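Local atomic coordinates of SGNH-hydrolase family esterase (Altererythrobacter indicus, PDB entry 7C2A), a protein that hydrolyses ester bonds as a member of the SGNH-hydrolase family and may act on lysophospholipids. Residues Ser14-Tyr19 against Ser26-Leu31; Arg43-Gly48 against Asp66-Lys71; Ala56-Ile61 against Arg94-Gly99; Leu88-Ala93 against Gln127-Gly132; Glu103-Lys108 against Glu139-Lys144. All coordinates share one frame; numbering follows the deposited sequence.

Contact 1 of 5, residues Ser14-Tyr19 against Ser26-Leu31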
# COMPACT_ATOMS: atom_id res chain seq x y z
N SER A 14 0.57 -1.65 -4.94
CA SER A 14 -0.50 -2.22 -5.76
C SER A 14 -1.87 -1.64 -5.42
O SER A 14 -2.78 -1.71 -6.26
CB SER A 14 -0.54 -3.74 -5.62
OG SER A 14 -0.68 -4.12 -4.27
N LEU A 15 -2.05 -1.08 -4.22
CA LEU A 15 -3.33 -0.47 -3.87
C LEU A 15 -3.55 0.85 -4.59
O LEU A 15 -4.70 1.29 -4.71
CB LEU A 15 -3.43 -0.28 -2.36
CG LEU A 15 -3.30 -1.53 -1.49
CD1 LEU A 15 -3.41 -1.17 -0.03
CD2 LEU A 15 -4.36 -2.56 -1.86
N PHE A 16 -2.49 1.52 -5.03
CA PHE A 16 -2.62 2.67 -5.90
C PHE A 16 -2.48 2.31 -7.37
O PHE A 16 -3.17 2.91 -8.21
CB PHE A 16 -1.59 3.75 -5.53
CG PHE A 16 -1.96 4.58 -4.32
CD1 PHE A 16 -3.11 4.34 -3.59
CD2 PHE A 16 -1.13 5.62 -3.93
CE1 PHE A 16 -3.42 5.12 -2.49
CE2 PHE A 16 -1.43 6.40 -2.83
CZ PHE A 16 -2.59 6.16 -2.12
N ALA A 17 -1.63 1.34 -7.71
CA ALA A 17 -1.44 0.96 -9.11
C ALA A 17 -2.71 0.38 -9.72
O ALA A 17 -2.88 0.44 -10.95
CB ALA A 17 -0.30 -0.05 -9.24
N GLY A 18 -3.59 -0.20 -8.91
CA GLY A 18 -4.81 -0.81 -9.43
C GLY A 18 -4.62 -2.24 -9.89
O GLY A 18 -5.20 -2.66 -10.90
N TYR A 19 -3.83 -3.01 -9.15
CA TYR A 19 -3.53 -4.38 -9.53
C TYR A 19 -4.82 -5.19 -9.65
O TYR A 19 -5.67 -5.18 -8.76
CB TYR A 19 -2.61 -5.02 -8.49
CG TYR A 19 -2.49 -6.52 -8.66
CD1 TYR A 19 -1.62 -7.06 -9.59
CD2 TYR A 19 -3.26 -7.39 -7.90
CE1 TYR A 19 -1.51 -8.43 -9.75
CE2 TYR A 19 -3.17 -8.75 -8.06
CZ TYR A 19 -2.29 -9.27 -8.98
OH TYR A 19 -2.19 -10.63 -9.14
N SER A 26 -8.65 2.11 -10.73
CA SER A 26 -7.75 2.19 -9.59
C SER A 26 -8.21 3.28 -8.63
O SER A 26 -8.94 4.20 -8.98
CB SER A 26 -6.32 2.51 -10.03
OG SER A 26 -6.20 3.85 -10.47
N TYR A 27 -7.74 3.15 -7.39
CA TYR A 27 -8.04 4.15 -6.36
C TYR A 27 -7.69 5.57 -6.78
O TYR A 27 -8.53 6.46 -6.61
CB TYR A 27 -7.44 3.72 -5.01
CG TYR A 27 -7.60 4.77 -3.94
CD1 TYR A 27 -6.63 5.75 -3.76
CD2 TYR A 27 -8.71 4.79 -3.13
CE1 TYR A 27 -6.78 6.72 -2.81
CE2 TYR A 27 -8.86 5.76 -2.17
CZ TYR A 27 -7.89 6.73 -2.00
OH TYR A 27 -7.98 7.72 -1.06
N PRO A 28 -6.49 5.86 -7.32
CA PRO A 28 -6.22 7.25 -7.73
C PRO A 28 -7.17 7.77 -8.79
O PRO A 28 -7.61 8.92 -8.71
CB PRO A 28 -4.75 7.20 -8.18
CG PRO A 28 -4.18 6.04 -7.40
CD PRO A 28 -5.29 5.03 -7.42
N ALA A 29 -7.52 6.93 -9.77
CA ALA A 29 -8.44 7.36 -10.82
C ALA A 29 -9.83 7.64 -10.27
O ALA A 29 -10.46 8.65 -10.62
CB ALA A 29 -8.50 6.32 -11.93
N LYS A 30 -10.33 6.76 -9.40
CA LYS A 30 -11.67 6.97 -8.86
C LYS A 30 -11.68 8.10 -7.85
O LYS A 30 -12.67 8.83 -7.74
CB LYS A 30 -12.20 5.67 -8.26
CG LYS A 30 -12.58 4.63 -9.31
CD LYS A 30 -13.79 5.10 -10.12
CE LYS A 30 -14.23 4.08 -11.17
NZ LYS A 30 -14.86 2.86 -10.59
N LEU A 31 -10.57 8.29 -7.11
CA LEU A 31 -10.47 9.42 -6.21
C LEU A 31 -10.51 10.74 -6.98
O LEU A 31 -11.17 11.69 -6.55
CB LEU A 31 -9.18 9.32 -5.40
CG LEU A 31 -8.81 10.48 -4.49
CD1 LEU A 31 -9.84 10.66 -3.40
CD2 LEU A 31 -7.43 10.22 -3.90
O HOH W 1 -6.50 0.61 -6.73

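Contact 2 of 5, residues Arg43-Gly48 against Asp66-Lys71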
# COMPACT_ATOMS: atom_id res chain seq x y z
N ARG A 43 -5.72 16.54 -10.87
CA ARG A 43 -5.01 15.61 -11.73
C ARG A 43 -4.17 14.79 -10.77
O ARG A 43 -3.25 15.31 -10.14
CB ARG A 43 -4.11 16.34 -12.72
CG ARG A 43 -3.28 15.40 -13.56
CD ARG A 43 -2.58 16.09 -14.72
NE ARG A 43 -1.43 16.92 -14.34
CZ ARG A 43 -0.23 16.45 -14.02
NH1 ARG A 43 0.01 15.14 -14.00
NH2 ARG A 43 0.76 17.30 -13.73
N ILE A 44 -4.52 13.52 -10.61
CA ILE A 44 -3.81 12.67 -9.66
C ILE A 44 -2.80 11.85 -10.43
O ILE A 44 -3.16 11.03 -11.29
CB ILE A 44 -4.77 11.80 -8.84
CG1 ILE A 44 -5.79 12.71 -8.14
CG2 ILE A 44 -3.96 11.00 -7.82
CD1 ILE A 44 -6.63 12.02 -7.08
N ILE A 45 -1.53 12.07 -10.11
CA ILE A 45 -0.42 11.30 -10.66
C ILE A 45 -0.44 9.93 -10.01
O ILE A 45 -0.26 9.81 -8.79
CB ILE A 45 0.92 11.98 -10.35
CG1 ILE A 45 0.95 13.44 -10.78
CG2 ILE A 45 2.08 11.20 -10.95
CD1 ILE A 45 1.92 14.24 -9.94
N ASN A 46 -0.64 8.89 -10.81
CA ASN A 46 -0.63 7.54 -10.26
C ASN A 46 0.81 7.06 -10.26
O ASN A 46 1.33 6.57 -11.27
CB ASN A 46 -1.55 6.61 -11.04
CG ASN A 46 -1.76 5.31 -10.30
OD1 ASN A 46 -0.89 4.88 -9.54
ND2 ASN A 46 -2.91 4.67 -10.51
N ALA A 47 1.47 7.21 -9.11
CA ALA A 47 2.80 6.67 -8.88
C ALA A 47 2.74 5.42 -8.03
O ALA A 47 3.63 5.18 -7.21
CB ALA A 47 3.73 7.73 -8.29
N GLY A 48 1.70 4.62 -8.20
CA GLY A 48 1.65 3.32 -7.58
C GLY A 48 2.47 2.33 -8.39
O GLY A 48 2.42 2.30 -9.62
N ASP A 66 11.23 14.61 -9.35
CA ASP A 66 11.97 15.33 -10.39
C ASP A 66 11.38 15.09 -11.77
O ASP A 66 11.65 15.88 -12.68
CB ASP A 66 13.43 14.88 -10.39
CG ASP A 66 14.21 15.35 -9.17
OD1 ASP A 66 13.73 16.22 -8.42
OD2 ASP A 66 15.32 14.83 -8.97
N SER A 67 10.62 14.02 -11.95
CA SER A 67 10.01 13.74 -13.24
C SER A 67 8.74 14.54 -13.49
O SER A 67 8.24 14.52 -14.62
CB SER A 67 9.68 12.26 -13.36
OG SER A 67 10.86 11.49 -13.38
N GLN A 68 8.23 15.25 -12.49
CA GLN A 68 6.92 15.89 -12.62
C GLN A 68 7.05 17.23 -13.32
O GLN A 68 7.84 18.08 -12.89
CB GLN A 68 6.33 16.13 -11.24
CG GLN A 68 6.02 14.85 -10.50
CD GLN A 68 5.29 13.86 -11.38
OE1 GLN A 68 4.30 14.21 -12.04
NE2 GLN A 68 5.77 12.63 -11.40
N PRO A 69 6.27 17.49 -14.38
CA PRO A 69 6.24 18.85 -14.93
C PRO A 69 5.64 19.85 -13.96
O PRO A 69 6.05 21.02 -13.96
CB PRO A 69 5.40 18.71 -16.20
CG PRO A 69 5.40 17.24 -16.51
CD PRO A 69 5.49 16.54 -15.18
N ASP A 70 4.69 19.43 -13.13
CA ASP A 70 4.04 20.30 -12.17
C ASP A 70 4.28 19.74 -10.77
O ASP A 70 3.98 18.57 -10.51
CB ASP A 70 2.53 20.36 -12.39
CG ASP A 70 2.17 20.88 -13.76
OD1 ASP A 70 2.71 21.93 -14.17
OD2 ASP A 70 1.33 20.22 -14.41
N LYS A 71 4.77 20.58 -9.88
CA LYS A 71 5.07 20.14 -8.53
C LYS A 71 3.79 19.70 -7.83
O LYS A 71 2.78 20.43 -7.87
CB LYS A 71 5.70 21.29 -7.77
CG LYS A 71 6.20 20.91 -6.40
CD LYS A 71 6.80 22.12 -5.71
CE LYS A 71 7.47 21.71 -4.43
NZ LYS A 71 8.18 22.86 -3.80
O HOH W 2 3.18 16.82 -12.43
O HOH W 3 2.56 13.78 -14.15
O HOH W 4 -1.20 19.47 -14.47

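Contact 3 of 5, residues Ala56-Ile61 against Arg94-Gly99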
# COMPACT_ATOMS: atom_id res chain seq x y z
N ALA A 56 11.87 0.35 -1.69
CA ALA A 56 11.70 0.67 -3.11
C ALA A 56 11.14 2.07 -3.29
O ALA A 56 11.57 2.81 -4.18
CB ALA A 56 10.83 -0.38 -3.80
N GLY A 57 10.18 2.45 -2.45
CA GLY A 57 9.64 3.80 -2.54
C GLY A 57 10.69 4.85 -2.24
O GLY A 57 10.80 5.86 -2.93
N LEU A 58 11.50 4.61 -1.21
CA LEU A 58 12.58 5.55 -0.89
C LEU A 58 13.57 5.66 -2.04
O LEU A 58 14.07 6.75 -2.33
CB LEU A 58 13.27 5.10 0.40
CG LEU A 58 14.47 5.92 0.87
CD1 LEU A 58 14.08 7.38 1.11
CD2 LEU A 58 15.05 5.30 2.13
N GLN A 59 13.83 4.55 -2.72
CA GLN A 59 14.79 4.56 -3.82
C GLN A 59 14.33 5.45 -4.97
O GLN A 59 15.17 6.00 -5.69
CB GLN A 59 15.01 3.14 -4.32
CG GLN A 59 16.17 3.01 -5.29
CD GLN A 59 17.51 3.19 -4.59
OE1 GLN A 59 17.70 2.72 -3.46
NE2 GLN A 59 18.44 3.88 -5.24
N ARG A 60 13.02 5.61 -5.16
CA ARG A 60 12.49 6.31 -6.33
C ARG A 60 11.83 7.64 -6.03
O ARG A 60 11.45 8.33 -6.98
CB ARG A 60 11.55 5.42 -7.17
CG ARG A 60 10.25 5.08 -6.48
CD ARG A 60 9.28 4.33 -7.42
NE ARG A 60 8.16 3.81 -6.64
CZ ARG A 60 6.91 4.26 -6.69
NH1 ARG A 60 6.57 5.21 -7.56
NH2 ARG A 60 5.99 3.75 -5.89
N ILE A 61 11.68 8.05 -4.76
CA ILE A 61 10.89 9.24 -4.48
C ILE A 61 11.47 10.48 -5.17
O ILE A 61 10.73 11.28 -5.75
CB ILE A 61 10.63 9.44 -2.98
CG1 ILE A 61 9.76 10.68 -2.74
CG2 ILE A 61 11.94 9.56 -2.18
CD1 ILE A 61 8.33 10.62 -3.32
N ARG A 94 9.73 1.89 9.09
CA ARG A 94 9.59 3.24 9.63
C ARG A 94 10.72 4.14 9.17
O ARG A 94 10.49 5.30 8.81
CB ARG A 94 9.55 3.17 11.16
CG ARG A 94 9.29 4.51 11.83
CD ARG A 94 9.30 4.37 13.36
NE ARG A 94 10.56 3.81 13.81
CZ ARG A 94 10.69 2.75 14.61
NH1 ARG A 94 11.90 2.31 14.92
NH2 ARG A 94 9.62 2.15 15.10
N GLN A 95 11.96 3.64 9.20
CA GLN A 95 13.10 4.42 8.75
C GLN A 95 12.99 4.77 7.27
O GLN A 95 13.27 5.90 6.87
CB GLN A 95 14.38 3.63 9.00
CG GLN A 95 14.69 3.34 10.45
CD GLN A 95 15.55 2.10 10.63
OE1 GLN A 95 16.26 1.68 9.72
NE2 GLN A 95 15.49 1.51 11.82
N ASN A 96 12.60 3.80 6.45
CA ASN A 96 12.47 4.06 5.02
C ASN A 96 11.37 5.08 4.75
O ASN A 96 11.56 6.02 3.96
CB ASN A 96 12.19 2.76 4.28
CG ASN A 96 13.34 1.79 4.32
OD1 ASN A 96 14.49 2.18 4.54
ND2 ASN A 96 13.05 0.52 4.10
N LEU A 97 10.22 4.91 5.41
CA LEU A 97 9.14 5.89 5.25
C LEU A 97 9.58 7.26 5.73
O LEU A 97 9.21 8.28 5.14
CB LEU A 97 7.90 5.43 6.01
CG LEU A 97 7.04 4.40 5.27
CD1 LEU A 97 6.15 3.63 6.23
CD2 LEU A 97 6.21 5.06 4.19
N SER A 98 10.39 7.32 6.80
CA SER A 98 10.90 8.60 7.27
C SER A 98 11.69 9.31 6.18
O SER A 98 11.57 10.52 6.01
CB SER A 98 11.78 8.40 8.51
OG SER A 98 11.05 7.96 9.62
N GLY A 99 12.51 8.56 5.44
CA GLY A 99 13.26 9.17 4.35
C GLY A 99 12.37 9.70 3.25
O GLY A 99 12.66 10.75 2.67

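Contact 4 of 5, residues Leu88-Ala93 against Gln127-Gly132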
# COMPACT_ATOMS: atom_id res chain seq x y z
N LEU A 88 9.23 -8.21 6.91
CA LEU A 88 10.41 -7.40 7.15
C LEU A 88 10.27 -6.56 8.41
O LEU A 88 9.16 -6.29 8.90
CB LEU A 88 10.66 -6.47 5.97
CG LEU A 88 10.96 -7.16 4.64
CD1 LEU A 88 11.16 -6.11 3.55
CD2 LEU A 88 12.17 -8.08 4.76
N SER A 89 11.40 -6.10 8.91
CA SER A 89 11.49 -5.32 10.13
C SER A 89 10.54 -4.13 10.08
O SER A 89 10.65 -3.29 9.17
CB SER A 89 12.92 -4.80 10.25
OG SER A 89 12.98 -3.75 11.20
N PRO A 90 9.64 -3.98 11.06
CA PRO A 90 8.84 -2.74 11.11
C PRO A 90 9.69 -1.51 11.36
O PRO A 90 9.37 -0.42 10.86
CB PRO A 90 7.87 -3.00 12.27
CG PRO A 90 7.80 -4.47 12.38
CD PRO A 90 9.16 -4.98 12.03
N ALA A 91 10.76 -1.66 12.14
CA ALA A 91 11.65 -0.50 12.44
C ALA A 91 12.27 0.00 11.13
O ALA A 91 12.33 1.21 10.92
CB ALA A 91 12.70 -0.91 13.44
N GLU A 92 12.71 -0.91 10.27
CA GLU A 92 13.32 -0.50 8.98
C GLU A 92 12.25 0.13 8.08
O GLU A 92 12.58 1.07 7.36
CB GLU A 92 14.04 -1.68 8.34
CG GLU A 92 15.22 -2.16 9.18
CD GLU A 92 16.04 -3.24 8.52
OE1 GLU A 92 15.81 -3.51 7.34
OE2 GLU A 92 16.90 -3.83 9.18
N ALA A 93 11.03 -0.39 8.10
CA ALA A 93 9.96 0.23 7.32
C ALA A 93 9.73 1.67 7.78
O ALA A 93 9.56 2.58 6.95
CB ALA A 93 8.67 -0.59 7.45
N GLN A 127 2.66 -7.25 14.99
CA GLN A 127 1.49 -6.43 14.57
C GLN A 127 1.46 -5.10 15.32
O GLN A 127 1.28 -4.07 14.69
CB GLN A 127 0.20 -7.24 14.72
CG GLN A 127 -1.05 -6.38 14.69
CD GLN A 127 -1.44 -5.96 16.08
OE1 GLN A 127 -1.38 -6.75 17.02
NE2 GLN A 127 -1.84 -4.71 16.22
N ARG A 128 1.64 -5.12 16.64
CA ARG A 128 1.60 -3.84 17.39
C ARG A 128 2.73 -2.93 16.92
O ARG A 128 2.50 -1.73 16.75
CB ARG A 128 1.74 -4.10 18.89
CG ARG A 128 0.48 -4.65 19.55
CD ARG A 128 0.72 -4.82 21.04
NE ARG A 128 1.75 -5.80 21.33
CZ ARG A 128 1.55 -6.91 22.02
NH1 ARG A 128 0.35 -7.17 22.50
NH2 ARG A 128 2.55 -7.75 22.23
N GLU A 129 3.92 -3.49 16.73
CA GLU A 129 5.09 -2.67 16.30
C GLU A 129 4.83 -2.08 14.91
O GLU A 129 5.04 -0.88 14.73
CB GLU A 129 6.36 -3.51 16.30
CG GLU A 129 7.62 -2.66 16.15
CD GLU A 129 8.92 -3.41 15.92
OE1 GLU A 129 8.94 -4.64 16.05
OE2 GLU A 129 9.90 -2.74 15.59
N PHE A 130 4.34 -2.90 13.99
CA PHE A 130 4.11 -2.39 12.62
C PHE A 130 3.01 -1.33 12.61
O PHE A 130 3.20 -0.26 12.03
CB PHE A 130 3.72 -3.56 11.71
CG PHE A 130 3.37 -3.11 10.32
CD1 PHE A 130 4.37 -2.93 9.38
CD2 PHE A 130 2.06 -2.81 9.96
CE1 PHE A 130 4.06 -2.50 8.10
CE2 PHE A 130 1.75 -2.38 8.68
CZ PHE A 130 2.76 -2.23 7.75
N ASP A 131 1.89 -1.61 13.28
CA ASP A 131 0.77 -0.68 13.24
C ASP A 131 1.15 0.68 13.79
O ASP A 131 0.67 1.71 13.30
CB ASP A 131 -0.42 -1.23 14.04
CG ASP A 131 -1.11 -2.40 13.36
OD1 ASP A 131 -0.69 -2.83 12.27
OD2 ASP A 131 -2.09 -2.88 13.95
N GLY A 132 2.02 0.71 14.80
CA GLY A 132 2.37 1.97 15.45
C GLY A 132 3.28 2.87 14.64
O GLY A 132 3.46 4.03 15.01

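Contact 5 of 5, residues Glu103-Lys108 against Glu139-Lys144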
# COMPACT_ATOMS: atom_id res chain seq x y z
N GLU A 103 12.02 13.84 2.35
CA GLU A 103 12.18 14.43 1.02
C GLU A 103 10.97 15.30 0.66
O GLU A 103 11.14 16.41 0.14
CB GLU A 103 12.40 13.32 -0.00
CG GLU A 103 12.54 13.82 -1.43
CD GLU A 103 13.76 14.70 -1.66
OE1 GLU A 103 14.68 14.70 -0.82
OE2 GLU A 103 13.79 15.42 -2.68
N LEU A 104 9.76 14.81 0.92
CA LEU A 104 8.57 15.62 0.65
C LEU A 104 8.58 16.90 1.48
O LEU A 104 8.27 17.98 0.98
CB LEU A 104 7.31 14.80 0.93
CG LEU A 104 7.09 13.65 -0.06
CD1 LEU A 104 6.10 12.63 0.49
CD2 LEU A 104 6.63 14.17 -1.40
N GLN A 105 8.96 16.79 2.76
CA GLN A 105 9.00 17.95 3.63
C GLN A 105 10.06 18.95 3.17
O GLN A 105 9.84 20.17 3.23
CB GLN A 105 9.30 17.50 5.06
CG GLN A 105 8.92 18.48 6.14
CD GLN A 105 9.04 17.87 7.52
OE1 GLN A 105 10.08 17.32 7.87
NE2 GLN A 105 7.97 17.95 8.30
N ARG A 106 11.22 18.46 2.73
CA ARG A 106 12.23 19.37 2.20
C ARG A 106 11.65 20.23 1.09
O ARG A 106 11.93 21.44 1.02
CB ARG A 106 13.42 18.56 1.69
CG ARG A 106 14.60 19.39 1.24
CD ARG A 106 15.70 18.48 0.72
NE ARG A 106 15.36 17.90 -0.57
CZ ARG A 106 15.47 18.55 -1.73
NH1 ARG A 106 15.92 19.79 -1.75
NH2 ARG A 106 15.13 17.95 -2.86
N ARG A 107 10.83 19.64 0.23
CA ARG A 107 10.24 20.35 -0.90
C ARG A 107 8.96 21.07 -0.52
O ARG A 107 8.29 21.61 -1.40
CB ARG A 107 9.98 19.39 -2.06
CG ARG A 107 11.22 18.62 -2.48
CD ARG A 107 11.00 17.98 -3.82
NE ARG A 107 12.07 17.05 -4.15
CZ ARG A 107 12.46 16.78 -5.39
NH1 ARG A 107 11.90 17.39 -6.42
NH2 ARG A 107 13.44 15.92 -5.58
N LYS A 108 8.60 21.07 0.76
CA LYS A 108 7.40 21.75 1.24
C LYS A 108 6.13 21.23 0.56
O LYS A 108 5.21 22.00 0.26
CB LYS A 108 7.52 23.27 1.15
CG LYS A 108 8.73 23.79 1.92
CD LYS A 108 8.64 25.27 2.21
CE LYS A 108 9.63 25.66 3.30
NZ LYS A 108 9.14 26.81 4.11
N GLU A 139 2.87 12.18 13.28
CA GLU A 139 3.21 13.20 14.26
C GLU A 139 4.56 13.82 13.94
O GLU A 139 4.71 15.05 13.92
CB GLU A 139 3.22 12.59 15.66
CG GLU A 139 3.11 13.62 16.79
CD GLU A 139 4.43 14.27 17.14
OE1 GLU A 139 5.49 13.70 16.81
OE2 GLU A 139 4.41 15.36 17.76
N LYS A 140 5.56 12.98 13.67
CA LYS A 140 6.91 13.48 13.52
C LYS A 140 7.02 14.42 12.32
O LYS A 140 7.72 15.44 12.39
CB LYS A 140 7.88 12.31 13.37
CG LYS A 140 9.32 12.75 13.23
CD LYS A 140 10.27 11.57 13.27
CE LYS A 140 11.70 12.00 12.99
NZ LYS A 140 12.65 10.87 13.16
N TYR A 141 6.34 14.10 11.23
CA TYR A 141 6.48 14.84 9.99
C TYR A 141 5.31 15.76 9.70
O TYR A 141 5.19 16.26 8.58
CB TYR A 141 6.77 13.88 8.83
CG TYR A 141 8.12 13.23 9.02
CD1 TYR A 141 9.28 13.94 8.78
CD2 TYR A 141 8.22 11.94 9.50
CE1 TYR A 141 10.52 13.37 8.99
CE2 TYR A 141 9.46 11.35 9.71
CZ TYR A 141 10.61 12.07 9.45
OH TYR A 141 11.84 11.49 9.66
N ASP A 142 4.47 16.03 10.70
CA ASP A 142 3.32 16.93 10.57
C ASP A 142 2.48 16.57 9.35
O ASP A 142 2.11 17.41 8.53
CB ASP A 142 3.75 18.40 10.53
CG ASP A 142 4.51 18.81 11.78
OD1 ASP A 142 4.02 18.52 12.90
OD2 ASP A 142 5.59 19.43 11.66
N ALA A 143 2.20 15.28 9.22
CA ALA A 143 1.40 14.76 8.12
C ALA A 143 0.01 14.42 8.62
O ALA A 143 -0.16 13.98 9.76
CB ALA A 143 2.05 13.51 7.54
N LYS A 144 -0.98 14.62 7.77
CA LYS A 144 -2.30 14.09 8.09
C LYS A 144 -2.28 12.58 7.90
O LYS A 144 -1.49 12.04 7.12
CB LYS A 144 -3.35 14.76 7.21
CG LYS A 144 -3.56 16.23 7.60
CD LYS A 144 -4.50 16.95 6.66
CE LYS A 144 -4.93 18.29 7.24
NZ LYS A 144 -3.97 19.39 6.91
O HOH W 5 8.17 17.99 11.10

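Contact 1 of 5, residues Ser14-Tyr19 against Ser26-Leu31
L15 meets Y27 through its backbone carbonyl. One water accepts from Y27 N (2.9 Å) and donates to L15 O (2.8 Å), and so serves an N-H of the first helical turn. F16 carries most of the contact. With CG anti to its carbonyl carbon (chi1 -79°), its ring lies alongside the Y27 ring. The two planes are 5° apart but slid past each other, so overlap is slight; F16 CE1 is 3.5 Å from Y27 CD1. F16 CB also packs on P28 CG at 3.9 Å. F16 O lies 3.1 Å from P28 CD and accepts a hydrogen bond from N46. G18 leaves the helix with positive phi, and its CA sits 3.7 Å from S26 CB. A CB on G18 would collide there. S26 is the N-cap residue of helix 27-35. D13, S14 and L15 belong to the GDSL signature that follows strand 6-12, and the contact joins the end of this signature and the short helix 14-17 to the start of helix 27-35.

Contact 2 of 5, residues Arg43-Gly48 against Asp66-Lys71
The R43 guanidinium meets D70 at its edge. D70 CG and two waters lie in its plane there, while D70 OD2 is slightly tilted from it. The carboxylate plane of D70 is turned 55° from that of the guanidinium. R43 NH2 donates to D70 OD2 at 3.1 Å in a salt bridge, on the anti side of the carboxylate. The bond is bent, with an angle of 145° at the hydrogen. The arginine chain turns at chi3 (73°), which brings the group round toward the loop. Waters complete the link. One accepts from R43 NE (2.6 Å) and donates to D70 OD2 (2.6 Å). Another accepts from R43 NH2 (2.8 Å) and D70 N and donates to Q68 OE1. A third joins R43 NH1 to the same Q68 OE1. I45 CD1 presses against Q68 OE1 at 3.2 Å, and Q68 NE2 is held by V64 O. A methionine in place of R43 would probably leave D70 without its charged mate and break up the water bridges to Q68. This is a surface contact at an edge strand. Strand 42-48 bonds to strand 6-12 through pairs such as R43 with I8, and segment 66-71 forms the loop from helix 54-66 to strand 74-78.

Contact 3 of 5, residues Ala56-Ile61 against Arg94-Gly99
Helices 54-66 and 90-106 lie side by side on one face of the parallel sheet of the alpha/beta/alpha SGNH-hydrolase fold. Here L58 of the first helix packs against N96 and G99 of the second. The leucine does nearly all the touching from its side. Its CG stands anti to the backbone N (chi1 178°), which carries the branched end across to the other helix. L58 CD1 rests on the glycine backbone, 3.6 Å from G99 C and 3.8 Å from G99 CA. There is no space for a side chain on G99: a CB would come within 2.8 Å of L58 CD1. The other methyl, L58 CD2, sits 4.0 Å from N96 OD1, and the two side chains cross at about a right angle. N96 ND2 bonds to T54 OG1, which fixes the amide and ties helix 90-106 to the start of helix 54-66. An alanine at L58 is likely to open a gap over the G99 backbone and leave the N96 side chain without its apolar neighbour. Away from the L58 side, the S98 hydroxyl bonds back to its own helix. S98 OG donates to R94 O at 2.8 Å from above the carbonyl plane, 36° out of it. S98 N reaches that same oxygen from the opposite face.

Contact 4 of 5, residues Leu88-Ala93 against Gln127-Gly132
E129 and F130 of helix 124-131 pack on P90, in the first turn of helix 90-106. In the alpha/beta/alpha SGNH-hydrolase fold, the contact joins helix 124-131, which follows strand 111-114, to the N-terminal end of helix 90-106. Q127 comes first along the segment and bonds within its own helix. Q127 NE2 donates to D131 OD2 at 2.9 Å; the acceptor lies in the amide plane, but the carboxylate is met from above its own plane. E129 is next, with CG anti to the backbone N (chi1 -168°) and the chain extended beyond it. It crosses P90 at about a right angle. E129 CD lies 3.8 Å from P90 CB, and E129 OE1 is also 3.8 Å from P90 CG. E129 OE2 stops 3.7 Å from A91 N. This places the carboxylate by the N-terminal end of helix 90-106, where the helix dipole would probably suit its charge. F130 brings its backbone close: F130 CA is 3.8 Å from P90 CB. F130 CB follows at 4.2 Å from P90 CB. D131 OD1 accepts from A118 N, so the same carboxylate holds a loop and a helix residue. Across the contact, P90 follows an N-cap serine. S89 OG accepts from E92 N at 3.0 Å in a nearly straight bond, 164° at the hydrogen.

Contact 5 of 5, residues Glu103-Lys108 against Glu139-Lys144
Q105 has CG anti to the backbone N (chi1 -160°) and stays extended, which brings its amide to Y141. The tyrosine has its CG anti to the carbonyl carbon (chi1 -66°) and turns a ring edge to meet it. Q105 OE1 lies in the plane of the ring, 3.6 Å from Y141 CD1. Amide and ring planes are 51° apart. Q105 NE2 comes within 3.3 Å of Y141 O, but the angle is too poor for a hydrogen bond. Its N-H goes to a water instead, at 2.8 Å from Q105 NE2. That water donates to K140 O (2.9 Å) and to D142 OD2 (3.0 Å), so one molecule ties the glutamine to the turn. K140 CG covers one face of the Y141 ring near its rim, and Y141 OH bonds to E102. Both segments are helix ends closed by Schellman motifs. K108 and D142 are the C-prime residues, each with positive phi, and each helix is then followed by a strand of the sheet. Within segment 103-108, E103 is met by several cationic side chains. R107 grips it side-on, with NE 2.8 Å and NH2 3.0 Å from the same E103 OE2. E103 OE1 takes a further salt bridge from K62, and R107 NH2 also reaches D66.

How the contacts relate
Contacts 1 and 4 are partly buried. Contact 1 sets an aromatic pair and a proline together; contact 4 lays a glutamate and the backbone side of F130 on a proline. Contacts 2 and 3 lie at the surface. Contact 2 relies on charge and water, whereas contact 3 is a leucine against a helix backbone. Contact 5 is partly buried yet polar. Water bridges contacts 1, 2 and 5. Contacts 3, 4 and 5 share helix 90-106: contact 4 at its start, contact 3 in the middle, contact 5 at its end. Contact 2 touches contacts 1, 3 and 5. R60 of contact 3 bonds to A47, and K71 bonds to R107 O of contact 5.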